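Local coordinates for CEP104 (Gallus gallus, PDB 5JO8), which is a centriolar protein whose TOG domain, a row of paired helices, probably binds tubulin or microtubules, at residues T212-L224 and I239-Y253. Sequence-based numbering, arbitrary orientation. Where two conformers were deposited one is given.
Sequences TISNVMKFATGAL and IFGMYRKHKAAILEY
Tyr253 lays its ring against Met217, with Met217 CB 3.7 Å from the ring centroid and almost straight above it, a CH-pi contact over the face. The ring fits as a knob among Ser214, Met217, Lys218 and Thr221 of helix 213-223. Tyr253 CG stands anti to the backbone N (chi1 -165°), which carries the ring across to this helix. Thr221 OG1 meets the ring edge, 3.8 Å from Tyr253 CE2. The same hydroxyl donates to Met217 O, which also accepts from Thr221 N on the other face of its plane.

Met217 is bent at chi2 and chi3. The bend tucks SD between helix 239-245 and helix 247-253: it lies 3.5 Å from Ile250 CD1 and 4.0 Å from Ile239 CG1. Ile239 CG1 packs on Ala220 CB, and its CD1 meets Leu224 CD1 tip to tip.

At the start of the helix, Ile213 splits its branches. CG2 touches Ala249 and Ile250, while CD1 lies over a face of the His246 ring, 3.5 Å from its centroid. Lys245 CB covers the opposite face, so the imidazole is sandwiched between aliphatic groups. An alanine in place of His246 would probably leave Ile213 CD1 without its flat partner and open a gap beside it. A capping box of Thr212 and Asn215 closes this helix end; Asn215 N donates to Thr212 OG1 at 3.0 Å.

Helix 213-223 runs at 146° to helix 239-245, a roughly antiparallel pairing consistent with the helical hairpins of TOG domains. Helix 247-253 instead runs at 44° to helix 213-223. Phe274 of helix 265-276 touches both Ile239 and Ile250. The contact is thus held by apolar and CH-pi packing, and none of the hydrogen bonds runs between the two segments.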
ATOM      1  N   THR A 212       4.686 -14.869   6.425  1.00 22.35           N
ATOM      2  CA  THR A 212       5.155 -16.181   6.854  1.00 21.74           C
ATOM      3  C   THR A 212       6.647 -16.095   7.141  1.00 24.47           C
ATOM      4  O   THR A 212       7.305 -15.135   6.747  1.00 23.12           O
ATOM      5  CB  THR A 212       4.935 -17.255   5.770  1.00 26.43           C
ATOM      6  OG1 THR A 212       5.725 -16.935   4.619  1.00 25.82           O
ATOM      7  CG2 THR A 212       3.456 -17.336   5.377  1.00 31.23           C
ATOM      8  N   ILE A 213       7.187 -17.101   7.820  1.00 25.07           N
ATOM      9  CA  ILE A 213       8.621 -17.128   8.065  1.00 27.24           C
ATOM     10  C   ILE A 213       9.365 -17.071   6.736  1.00 19.72           C
ATOM     11  O   ILE A 213      10.342 -16.358   6.597  1.00 22.18           O
ATOM     12  CB  ILE A 213       9.033 -18.354   8.896  1.00 32.74           C
ATOM     13  CG1 ILE A 213       8.309 -18.350  10.241  1.00 33.86           C
ATOM     14  CG2 ILE A 213      10.538 -18.370   9.099  1.00 34.01           C
ATOM     15  CD1 ILE A 213       8.374 -19.672  10.958  1.00 39.37           C
ATOM     16  N   SER A 214       8.871 -17.816   5.750  0.60 22.04           N
ATOM     17  CA  SER A 214       9.520 -17.882   4.451  0.60 24.71           C
ATOM     18  C   SER A 214       9.539 -16.541   3.721  0.60 19.46           C
ATOM     19  O   SER A 214      10.592 -16.109   3.246  0.60 21.88           O
ATOM     20  CB  SER A 214       8.845 -18.939   3.574  0.60 25.71           C
ATOM     21  OG  SER A 214       8.762 -20.186   4.242  0.60 30.14           O
ATOM     22  N   ASN A 215       8.381 -15.892   3.613  1.00 21.28           N
ATOM     23  CA  ASN A 215       8.317 -14.651   2.833  1.00 19.98           C
ATOM     24  C   ASN A 215       8.951 -13.455   3.548  1.00 18.41           C
ATOM     25  O   ASN A 215       9.554 -12.599   2.910  1.00 19.49           O
ATOM     26  CB  ASN A 215       6.939 -14.357   2.184  1.00 18.64           C
ATOM     27  CG  ASN A 215       5.839 -14.003   3.183  1.00 19.63           C
ATOM     28  OD1 ASN A 215       6.101 -13.555   4.304  1.00 20.84           O
ATOM     29  ND2 ASN A 215       4.583 -14.144   2.746  1.00 20.73           N
ATOM     30  N   VAL A 216       8.892 -13.460   4.875  1.00 19.26           N
ATOM     31  CA  VAL A 216       9.582 -12.441   5.669  1.00 19.47           C
ATOM     32  C   VAL A 216      11.099 -12.604   5.575  1.00 17.25           C
ATOM     33  O   VAL A 216      11.825 -11.627   5.364  1.00 17.30           O
ATOM     34  CB  VAL A 216       9.111 -12.458   7.115  1.00 18.29           C
ATOM     35  CG1 VAL A 216      10.024 -11.570   7.981  1.00 20.67           C
ATOM     36  CG2 VAL A 216       7.660 -12.003   7.196  1.00 18.94           C
ATOM     37  N   MET A 217      11.587 -13.835   5.716  1.00 19.98           N
ATOM     38  CA  MET A 217      13.021 -14.070   5.601  1.00 19.32           C
ATOM     39  C   MET A 217      13.558 -13.757   4.204  1.00 17.81           C
ATOM     40  O   MET A 217      14.653 -13.224   4.061  1.00 20.72           O
ATOM     41  CB  MET A 217      13.392 -15.496   6.018  1.00 21.40           C
ATOM     42  CG  MET A 217      13.417 -15.715   7.524  1.00 22.62           C
ATOM     43  SD  MET A 217      14.473 -14.558   8.420  1.00 22.83           S
ATOM     44  CE  MET A 217      16.076 -15.245   8.051  1.00 24.24           C
ATOM     45  N   LYS A 218      12.794 -14.105   3.170  1.00 19.82           N
ATOM     46  CA  LYS A 218      13.219 -13.760   1.822  1.00 22.60           C
ATOM     47  C   LYS A 218      13.348 -12.241   1.685  1.00 19.08           C
ATOM     48  O   LYS A 218      14.359 -11.726   1.204  1.00 21.34           O
ATOM     49  CB  LYS A 218      12.252 -14.316   0.776  1.00 22.73           C
ATOM     50  CG  LYS A 218      12.512 -13.767  -0.604  1.00 26.50           C
ATOM     51  CD  LYS A 218      11.528 -14.304  -1.622  1.00 51.03           C
ATOM     52  CE  LYS A 218      11.896 -15.706  -2.077  1.00 59.04           C
ATOM     53  NZ  LYS A 218      11.419 -16.778  -1.156  1.00 57.70           N
ATOM     54  N   PHE A 219      12.323 -11.528   2.139  1.00 18.63           N
ATOM     55  CA  PHE A 219      12.341 -10.067   2.093  1.00 18.95           C
ATOM     56  C   PHE A 219      13.494  -9.465   2.898  1.00 18.67           C
ATOM     57  O   PHE A 219      14.275  -8.664   2.379  1.00 19.49           O
ATOM     58  CB  PHE A 219      11.007  -9.495   2.585  1.00 18.55           C
ATOM     59  CG  PHE A 219      11.023  -8.003   2.749  1.00 20.50           C
ATOM     60  CD1 PHE A 219      10.893  -7.168   1.650  1.00 19.59           C
ATOM     61  CD2 PHE A 219      11.204  -7.425   4.008  1.00 21.75           C
ATOM     62  CE1 PHE A 219      10.922  -5.785   1.797  1.00 20.03           C
ATOM     63  CE2 PHE A 219      11.231  -6.046   4.162  1.00 21.83           C
ATOM     64  CZ  PHE A 219      11.086  -5.225   3.060  1.00 20.81           C
ATOM     65  N   ALA A 220      13.595  -9.860   4.165  1.00 18.50           N
ATOM     66  CA  ALA A 220      14.586  -9.285   5.075  1.00 18.47           C
ATOM     67  C   ALA A 220      16.010  -9.579   4.622  1.00 18.27           C
ATOM     68  O   ALA A 220      16.872  -8.700   4.684  1.00 18.74           O
ATOM     69  CB  ALA A 220      14.362  -9.796   6.492  1.00 21.84           C
ATOM     70  N   THR A 221      16.268 -10.800   4.158  1.00 19.44           N
ATOM     71  CA  THR A 221      17.626 -11.124   3.748  1.00 18.46           C
ATOM     72  C   THR A 221      17.963 -10.373   2.459  1.00 19.91           C
ATOM     73  O   THR A 221      19.108  -9.974   2.240  1.00 23.74           O
ATOM     74  CB  THR A 221      17.881 -12.648   3.615  1.00 24.00           C
ATOM     75  OG1 THR A 221      16.968 -13.217   2.671  1.00 23.64           O
ATOM     76  CG2 THR A 221      17.720 -13.347   4.963  1.00 23.71           C
ATOM     77  N   GLY A 222      16.957 -10.148   1.621  1.00 22.13           N
ATOM     78  CA  GLY A 222      17.141  -9.298   0.461  1.00 22.86           C
ATOM     79  C   GLY A 222      17.519  -7.884   0.871  1.00 22.42           C
ATOM     80  O   GLY A 222      18.436  -7.286   0.305  1.00 24.72           O
ATOM     81  N   ALA A 223      16.813  -7.355   1.868  1.00 21.93           N
ATOM     82  CA  ALA A 223      17.047  -5.996   2.346  1.00 20.88           C
ATOM     83  C   ALA A 223      18.432  -5.815   2.986  1.00 18.77           C
ATOM     84  O   ALA A 223      18.934  -4.697   3.057  1.00 20.82           O
ATOM     85  CB  ALA A 223      15.942  -5.569   3.323  1.00 22.69           C
ATOM     86  N   LEU A 224      19.035  -6.914   3.444  1.00 22.33           N
ATOM     87  CA  LEU A 224      20.374  -6.863   4.037  1.00 25.11           C
ATOM     88  C   LEU A 224      21.416  -6.488   2.997  1.00 24.68           C
ATOM     89  O   LEU A 224      22.529  -6.088   3.344  1.00 30.56           O
ATOM     90  CB  LEU A 224      20.752  -8.212   4.653  1.00 26.67           C
ATOM     91  CG  LEU A 224      20.032  -8.667   5.923  1.00 31.19           C
ATOM     92  CD1 LEU A 224      20.487 -10.061   6.333  1.00 27.61           C
ATOM     93  CD2 LEU A 224      20.263  -7.665   7.044  1.00 32.45           C
ATOM     94  N   ILE A 239      14.723  -9.688  11.398  1.00 18.44           N
ATOM     95  CA  ILE A 239      15.269 -11.025  11.566  1.00 19.13           C
ATOM     96  C   ILE A 239      15.418 -11.394  13.044  1.00 23.89           C
ATOM     97  O   ILE A 239      15.053 -12.499  13.448  1.00 23.87           O
ATOM     98  CB  ILE A 239      16.573 -11.194  10.781  1.00 20.86           C
ATOM     99  CG1 ILE A 239      16.278 -11.108   9.281  1.00 21.46           C
ATOM    100  CG2 ILE A 239      17.232 -12.546  11.111  1.00 22.30           C
ATOM    101  CD1 ILE A 239      17.493 -10.903   8.436  1.00 21.05           C
ATOM    102  N   PHE A 240      15.936 -10.469  13.850  1.00 20.69           N
ATOM    103  CA  PHE A 240      16.089 -10.722  15.280  1.00 22.10           C
ATOM    104  C   PHE A 240      14.734 -10.986  15.925  1.00 23.46           C
ATOM    105  O   PHE A 240      14.601 -11.854  16.781  1.00 26.08           O
ATOM    106  CB  PHE A 240      16.766  -9.537  15.975  1.00 20.19           C
ATOM    107  CG  PHE A 240      18.247  -9.449  15.735  1.00 21.22           C
ATOM    108  CD1 PHE A 240      19.044 -10.586  15.780  1.00 21.68           C
ATOM    109  CD2 PHE A 240      18.850  -8.231  15.479  1.00 25.77           C
ATOM    110  CE1 PHE A 240      20.417 -10.501  15.571  1.00 27.06           C
ATOM    111  CE2 PHE A 240      20.219  -8.137  15.270  1.00 25.37           C
ATOM    112  CZ  PHE A 240      21.003  -9.275  15.311  1.00 27.24           C
ATOM    113  N   GLY A 241      13.727 -10.230  15.507  1.00 22.35           N
ATOM    114  CA  GLY A 241      12.376 -10.441  15.993  1.00 24.50           C
ATOM    115  C   GLY A 241      11.884 -11.849  15.705  1.00 30.44           C
ATOM    116  O   GLY A 241      11.338 -12.529  16.577  1.00 30.76           O
ATOM    117  N   MET A 242      12.096 -12.290  14.470  1.00 24.60           N
ATOM    118  CA  MET A 242      11.690 -13.622  14.044  1.00 28.23           C
ATOM    119  C   MET A 242      12.468 -14.701  14.787  1.00 30.22           C
ATOM    120  O   MET A 242      11.906 -15.731  15.163  1.00 31.82           O
ATOM    121  CB  MET A 242      11.915 -13.792  12.541  1.00 30.15           C
ATOM    122  CG  MET A 242      11.172 -12.795  11.686  1.00 30.04           C
ATOM    123  SD  MET A 242       9.718 -13.515  10.921  1.00 44.67           S
ATOM    124  CE  MET A 242       8.625 -13.634  12.325  1.00 29.94           C
ATOM    125  N   TYR A 243      13.761 -14.458  14.980  1.00 29.94           N
ATOM    126  CA  TYR A 243      14.653 -15.427  15.608  1.00 27.12           C
ATOM    127  C   TYR A 243      14.199 -15.795  17.014  1.00 31.08           C
ATOM    128  O   TYR A 243      14.346 -16.941  17.447  1.00 31.59           O
ATOM    129  CB  TYR A 243      16.075 -14.867  15.668  1.00 26.24           C
ATOM    130  CG  TYR A 243      17.063 -15.773  16.367  1.00 25.86           C
ATOM    131  CD1 TYR A 243      17.631 -16.853  15.702  1.00 30.70           C
ATOM    132  CD2 TYR A 243      17.434 -15.544  17.687  1.00 24.61           C
ATOM    133  CE1 TYR A 243      18.542 -17.684  16.335  1.00 28.53           C
ATOM    134  CE2 TYR A 243      18.340 -16.372  18.328  1.00 26.74           C
ATOM    135  CZ  TYR A 243      18.890 -17.440  17.647  1.00 32.05           C
ATOM    136  OH  TYR A 243      19.792 -18.266  18.276  1.00 28.36           O
ATOM    137  N   ARG A 244      13.657 -14.815  17.729  1.00 32.85           N
ATOM    138  CA  ARG A 244      13.190 -15.032  19.091  1.00 41.22           C
ATOM    139  C   ARG A 244      12.077 -16.074  19.130  1.00 37.23           C
ATOM    140  O   ARG A 244      11.968 -16.840  20.086  1.00 41.10           O
ATOM    141  CB  ARG A 244      12.705 -13.717  19.705  1.00 35.09           C
ATOM    142  CG  ARG A 244      13.782 -12.659  19.824  1.00 37.06           C
ATOM    143  CD  ARG A 244      13.238 -11.362  20.418  1.00 34.96           C
ATOM    144  NE  ARG A 244      14.292 -10.361  20.553  1.00 37.34           N
ATOM    145  CZ  ARG A 244      15.070 -10.238  21.622  1.00 37.38           C
ATOM    146  NH1 ARG A 244      14.915 -11.057  22.654  1.00 46.02           N
ATOM    147  NH2 ARG A 244      16.007  -9.299  21.656  1.00 49.20           N
ATOM    148  N   LYS A 245      11.266 -16.104  18.076  1.00 32.78           N
ATOM    149  CA  LYS A 245      10.117 -16.996  18.001  1.00 38.84           C
ATOM    150  C   LYS A 245      10.421 -18.269  17.211  1.00 41.27           C
ATOM    151  O   LYS A 245       9.845 -19.327  17.477  1.00 45.63           O
ATOM    152  CB  LYS A 245       8.936 -16.270  17.348  1.00 41.85           C
ATOM    153  CG  LYS A 245       8.598 -14.924  17.972  1.00 50.78           C
ATOM    154  CD  LYS A 245       7.889 -14.016  16.973  1.00 41.56           C
ATOM    155  CE  LYS A 245       6.577 -13.480  17.525  1.00 46.63           C
ATOM    156  NZ  LYS A 245       5.535 -14.542  17.613  1.00 58.93           N
ATOM    157  N   HIS A 246      11.324 -18.166  16.238  1.00 30.47           N
ATOM    158  CA  HIS A 246      11.517 -19.245  15.270  1.00 30.04           C
ATOM    159  C   HIS A 246      12.995 -19.551  15.071  1.00 24.21           C
ATOM    160  O   HIS A 246      13.492 -19.555  13.942  1.00 26.81           O
ATOM    161  CB  HIS A 246      10.895 -18.858  13.930  1.00 32.28           C
ATOM    162  CG  HIS A 246       9.471 -18.402  14.028  1.00 45.25           C
ATOM    163  ND1 HIS A 246       8.416 -19.280  14.159  1.00 44.93           N
ATOM    164  CD2 HIS A 246       8.927 -17.162  13.999  1.00 35.36           C
ATOM    165  CE1 HIS A 246       7.285 -18.600  14.213  1.00 43.18           C
ATOM    166  NE2 HIS A 246       7.566 -17.313  14.119  1.00 36.21           N
ATOM    167  N   LYS A 247      13.690 -19.813  16.172  1.00 25.94           N
ATOM    168  CA  LYS A 247      15.141 -19.959  16.153  1.00 24.43           C
ATOM    169  C   LYS A 247      15.649 -20.950  15.096  1.00 26.74           C
ATOM    170  O   LYS A 247      16.513 -20.606  14.284  1.00 24.80           O
ATOM    171  CB  LYS A 247      15.646 -20.349  17.543  1.00 32.34           C
ATOM    172  CG  LYS A 247      17.126 -20.656  17.606  1.00 39.18           C
ATOM    173  CD  LYS A 247      17.590 -20.815  19.046  1.00 41.65           C
ATOM    174  CE  LYS A 247      19.043 -21.246  19.112  1.00 50.54           C
ATOM    175  NZ  LYS A 247      19.259 -22.536  18.407  1.00 56.55           N
ATOM    176  N   ALA A 248      15.100 -22.163  15.106  1.00 29.35           N
ATOM    177  CA  ALA A 248      15.547 -23.229  14.206  1.00 34.22           C
ATOM    178  C   ALA A 248      15.374 -22.853  12.740  1.00 24.81           C
ATOM    179  O   ALA A 248      16.304 -22.999  11.944  1.00 28.28           O
ATOM    180  CB  ALA A 248      14.801 -24.530  14.504  1.00 33.87           C
ATOM    181  N   ALA A 249      14.185 -22.361  12.400  1.00 28.12           N
ATOM    182  CA  ALA A 249      13.857 -21.995  11.024  1.00 26.54           C
ATOM    183  C   ALA A 249      14.773 -20.897  10.507  1.00 24.46           C
ATOM    184  O   ALA A 249      15.225 -20.941   9.364  1.00 26.65           O
ATOM    185  CB  ALA A 249      12.402 -21.567  10.920  1.00 25.37           C
ATOM    186  N   ILE A 250      15.064 -19.921  11.360  1.00 21.61           N
ATOM    187  CA  ILE A 250      15.919 -18.816  10.961  1.00 21.00           C
ATOM    188  C   ILE A 250      17.338 -19.288  10.693  1.00 22.24           C
ATOM    189  O   ILE A 250      17.940 -18.940   9.674  1.00 21.82           O
ATOM    190  CB  ILE A 250      15.881 -17.682  11.995  1.00 20.91           C
ATOM    191  CG1 ILE A 250      14.454 -17.150  12.164  1.00 31.39           C
ATOM    192  CG2 ILE A 250      16.842 -16.579  11.597  1.00 22.72           C
ATOM    193  CD1 ILE A 250      13.712 -16.921  10.883  1.00 30.32           C
ATOM    194  N   LEU A 251      17.882 -20.088  11.604  1.00 21.76           N
ATOM    195  CA  LEU A 251      19.237 -20.592  11.427  1.00 22.72           C
ATOM    196  C   LEU A 251      19.358 -21.494  10.195  1.00 21.43           C
ATOM    197  O   LEU A 251      20.399 -21.522   9.534  1.00 25.73           O
ATOM    198  CB  LEU A 251      19.695 -21.333  12.683  1.00 22.72           C
ATOM    199  CG  LEU A 251      19.885 -20.428  13.895  1.00 23.26           C
ATOM    200  CD1 LEU A 251      20.024 -21.272  15.153  1.00 30.87           C
ATOM    201  CD2 LEU A 251      21.103 -19.544  13.692  1.00 26.54           C
ATOM    202  N   GLU A 252      18.290 -22.226   9.904  1.00 22.01           N
ATOM    203  CA  GLU A 252      18.249 -23.102   8.735  1.00 20.78           C
ATOM    204  C   GLU A 252      18.150 -22.306   7.440  1.00 23.96           C
ATOM    205  O   GLU A 252      18.497 -22.804   6.373  1.00 21.39           O
ATOM    206  CB  GLU A 252      17.081 -24.082   8.854  1.00 27.79           C
ATOM    207  CG  GLU A 252      17.339 -25.227   9.834  1.00 33.91           C
ATOM    208  CD  GLU A 252      16.056 -25.823  10.380  1.00 51.61           C
ATOM    209  OE1 GLU A 252      14.966 -25.420   9.917  1.00 41.24           O
ATOM    210  OE2 GLU A 252      16.138 -26.685  11.283  1.00 51.86           O
ATOM    211  N   TYR A 253      17.685 -21.065   7.534  1.00 21.58           N
ATOM    212  CA  TYR A 253      17.515 -20.249   6.343  1.00 21.06           C
ATOM    213  C   TYR A 253      18.821 -19.588   5.946  1.00 19.78           C
ATOM    214  O   TYR A 253      19.185 -19.539   4.765  1.00 17.84           O
ATOM    215  CB  TYR A 253      16.436 -19.180   6.579  1.00 19.08           C
ATOM    216  CG  TYR A 253      15.951 -18.525   5.305  1.00 21.11           C
ATOM    217  CD1 TYR A 253      14.904 -19.079   4.582  1.00 20.56           C
ATOM    218  CD2 TYR A 253      16.541 -17.368   4.814  1.00 21.30           C
ATOM    219  CE1 TYR A 253      14.458 -18.497   3.396  1.00 21.06           C
ATOM    220  CE2 TYR A 253      16.102 -16.775   3.629  1.00 19.92           C
ATOM    221  CZ  TYR A 253      15.056 -17.347   2.934  1.00 20.96           C
ATOM    222  OH  TYR A 253      14.612 -16.775   1.763  1.00 23.21           O
TER